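Local structure of phospho-2-dehydro-3-deoxyheptonate aldolase/chorismate mutase (Thermus thermophilus, 2D8D) at the interface of chains A and B. The protein converts chorismate to prephenate through this N-terminal chorismate mutase domain, and as a whole probably also makes DAHP, the entry point of the shikimate pathway that supplies chorismate. Residues are numbered along the deposited sequence; one frame, centred on the assembly and turned at random. Chains: chain A/B, phospho-2-dehydro-3-deoxyheptonate aldolase/chorismate mutase.

The interface of chains A and B. Residues chain A 26, 33, 49, 53, 56, 78; chain B 12, 16.
B:Val12 and A:Met53 meet at the apolar centre of this patch, where methyl CG1 lies 3.9 Å from the thioether SD. The other methyl, CG2, points to A:Ile33, whose CD1 is 4.0 Å away. CG1 of the valine reaches both helix 47-60, at A:Met53, and helix 4-40, at A:Arg26, while CG2 turns to helix 4-40 alone. From the guanidinium nitrogen NH2 of A:Arg26, CG1 is 3.6 Å away. A:Arg49 borders the same methyl with its own NH2, and the sulfur of A:Met53 lies over one face of its guanidinium.

Further out, A:Phe78 places CD1 over one face of the A:Arg26 guanidinium, while the methionine sulfur sits at the edge of that group. These neighbours help fix the plane of the arginine. Its side chain runs extended from CG to NE, with CG trans to the backbone N (chi1 -164°), a stretch that brings NE to B:Asn16.

The polar rim centres on the B:Asn16 amide, which reaches two chain A helices. A:Arg26 NE donates to OD1 at 2.8 Å, in the carbonyl plane and nearly straight (169° at H). The guanidinium and amide planes are almost coplanar. On the other branch, ND2 donates to the phenol oxygen OH of A:Tyr56 at 3.0 Å and makes a weak bond to A:Met53 SD. Opposite ends of the amide are thus held, which fixes its flip. A leucine at B:Asn16 would probably leave A:Arg26 NE and A:Tyr56 OH without these partners.

The patch belongs to the two-fold dimer of the all-helical type II chorismate mutase fold, in which the long helix 4-40 of one subunit packs against its partner. In this family arginines from both subunits line the active site, and the bond to B:Asn16 may help position A:Arg26; A:Arg49 lies alongside. The A:Tyr56 hydroxyl lies close to the amide plane of B:Asn16, 10° out of it.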
ATOM      1  N   ARG A  26      -6.183  -0.102   8.237  1.00  6.50           N
ATOM      2  CA  ARG A  26      -6.037   1.345   8.267  1.00  6.44           C
ATOM      3  C   ARG A  26      -7.394   1.999   8.016  1.00  6.60           C
ATOM      4  O   ARG A  26      -7.737   3.002   8.645  1.00  7.59           O
ATOM      5  CB  ARG A  26      -5.033   1.815   7.211  1.00  7.23           C
ATOM      6  CG  ARG A  26      -4.576   3.240   7.457  1.00  7.84           C
ATOM      7  CD  ARG A  26      -3.676   3.788   6.355  1.00  7.55           C
ATOM      8  NE  ARG A  26      -3.153   5.096   6.742  1.00  8.58           N
ATOM      9  CZ  ARG A  26      -3.838   6.234   6.678  1.00  8.24           C
ATOM     10  NH1 ARG A  26      -5.080   6.245   6.217  1.00  8.45           N
ATOM     11  NH2 ARG A  26      -3.301   7.357   7.136  1.00  9.35           N
ATOM     12  N   ILE A  33     -11.783   6.913  13.958  1.00  7.37           N
ATOM     13  CA  ILE A  33     -11.351   8.265  14.286  1.00  7.05           C
ATOM     14  C   ILE A  33     -12.443   9.236  13.837  1.00  7.18           C
ATOM     15  O   ILE A  33     -12.814  10.151  14.570  1.00  7.53           O
ATOM     16  CB  ILE A  33     -10.019   8.619  13.572  1.00  7.41           C
ATOM     17  CG1 ILE A  33      -8.868   7.830  14.198  1.00  7.44           C
ATOM     18  CG2 ILE A  33      -9.755  10.118  13.657  1.00  8.47           C
ATOM     19  CD1 ILE A  33      -7.548   7.960  13.455  1.00  9.60           C
ATOM     20  N   ARG A  49      -2.024  16.714   9.201  1.00  8.43           N
ATOM     21  CA  ARG A  49      -1.765  15.388   9.755  1.00  7.96           C
ATOM     22  C   ARG A  49      -1.263  14.488   8.630  1.00  6.92           C
ATOM     23  O   ARG A  49      -0.371  13.660   8.836  1.00  7.51           O
ATOM     24  CB  ARG A  49      -3.045  14.816  10.381  1.00  8.97           C
ATOM     25  CG  ARG A  49      -3.036  13.314  10.684  1.00  9.29           C
ATOM     26  CD  ARG A  49      -1.947  12.851  11.651  1.00  9.82           C
ATOM     27  NE  ARG A  49      -2.151  11.432  11.948  1.00  9.99           N
ATOM     28  CZ  ARG A  49      -1.246  10.613  12.478  1.00 10.13           C
ATOM     29  NH1 ARG A  49      -0.036  11.054  12.792  1.00 11.81           N
ATOM     30  NH2 ARG A  49      -1.556   9.338  12.675  1.00 11.38           N
ATOM     31  N   MET A  53       2.336  12.459   8.501  1.00  7.00           N
ATOM     32  CA  MET A  53       2.530  11.040   8.239  1.00  6.27           C
ATOM     33  C   MET A  53       3.492  10.846   7.073  1.00  6.77           C
ATOM     34  O   MET A  53       4.396  10.008   7.138  1.00  6.38           O
ATOM     35  CB  MET A  53       1.187  10.360   7.967  1.00  7.05           C
ATOM     36  CG  MET A  53       0.279  10.371   9.190  1.00  7.53           C
ATOM     37  SD  MET A  53      -1.278   9.487   9.027  1.00  7.67           S
ATOM     38  CE  MET A  53      -2.150  10.556   7.878  1.00  9.20           C
ATOM     39  N   TYR A  56       7.324  11.311   8.295  1.00  7.60           N
ATOM     40  CA  TYR A  56       8.121  10.236   8.878  1.00  7.28           C
ATOM     41  C   TYR A  56       8.269   9.053   7.933  1.00  7.34           C
ATOM     42  O   TYR A  56       9.272   8.346   7.989  1.00  7.52           O
ATOM     43  CB  TYR A  56       7.605   9.777  10.264  1.00  7.70           C
ATOM     44  CG  TYR A  56       6.209   9.195  10.346  1.00  6.63           C
ATOM     45  CD1 TYR A  56       5.166   9.929  10.911  1.00  7.50           C
ATOM     46  CD2 TYR A  56       5.935   7.900   9.896  1.00  7.41           C
ATOM     47  CE1 TYR A  56       3.889   9.389  11.029  1.00  7.86           C
ATOM     48  CE2 TYR A  56       4.657   7.353  10.007  1.00  7.21           C
ATOM     49  CZ  TYR A  56       3.640   8.106  10.573  1.00  6.81           C
ATOM     50  OH  TYR A  56       2.367   7.589  10.656  1.00  8.19           O
ATOM     51  N   PHE A  78      -4.081   7.815   1.460  1.00  7.04           N
ATOM     52  CA  PHE A  78      -4.763   8.809   2.281  1.00  8.02           C
ATOM     53  C   PHE A  78      -5.999   9.373   1.578  1.00  7.26           C
ATOM     54  O   PHE A  78      -7.046   9.540   2.202  1.00  8.57           O
ATOM     55  CB  PHE A  78      -3.806   9.951   2.659  1.00  8.89           C
ATOM     56  CG  PHE A  78      -2.600   9.509   3.460  1.00  8.25           C
ATOM     57  CD1 PHE A  78      -2.542   8.243   4.040  1.00  8.19           C
ATOM     58  CD2 PHE A  78      -1.520  10.370   3.640  1.00  9.94           C
ATOM     59  CE1 PHE A  78      -1.429   7.848   4.784  1.00  8.44           C
ATOM     60  CE2 PHE A  78      -0.404   9.980   4.383  1.00 10.21           C
ATOM     61  CZ  PHE A  78      -0.361   8.716   4.954  1.00  9.61           C
TER
ATOM     62  N   VAL B  12      -2.660   4.163  13.695  1.00  5.44           N
ATOM     63  CA  VAL B  12      -2.480   4.497  12.287  1.00  5.94           C
ATOM     64  C   VAL B  12      -0.981   4.608  11.967  1.00  5.49           C
ATOM     65  O   VAL B  12      -0.540   4.161  10.904  1.00  5.82           O
ATOM     66  CB  VAL B  12      -3.216   5.810  11.916  1.00  5.65           C
ATOM     67  CG1 VAL B  12      -2.814   6.265  10.517  1.00  7.32           C
ATOM     68  CG2 VAL B  12      -4.725   5.594  11.983  1.00  7.00           C
ATOM     69  N   ASN B  16       0.811   2.450   9.209  1.00  4.94           N
ATOM     70  CA  ASN B  16       1.533   3.124   8.129  1.00  5.20           C
ATOM     71  C   ASN B  16       2.937   2.536   7.999  1.00  4.70           C
ATOM     72  O   ASN B  16       3.410   2.265   6.895  1.00  5.56           O
ATOM     73  CB  ASN B  16       1.700   4.621   8.400  1.00  5.84           C
ATOM     74  CG  ASN B  16       0.448   5.433   8.119  1.00  6.03           C
ATOM     75  OD1 ASN B  16      -0.473   4.986   7.437  1.00  6.72           O
ATOM     76  ND2 ASN B  16       0.432   6.656   8.630  1.00  6.95           N
TER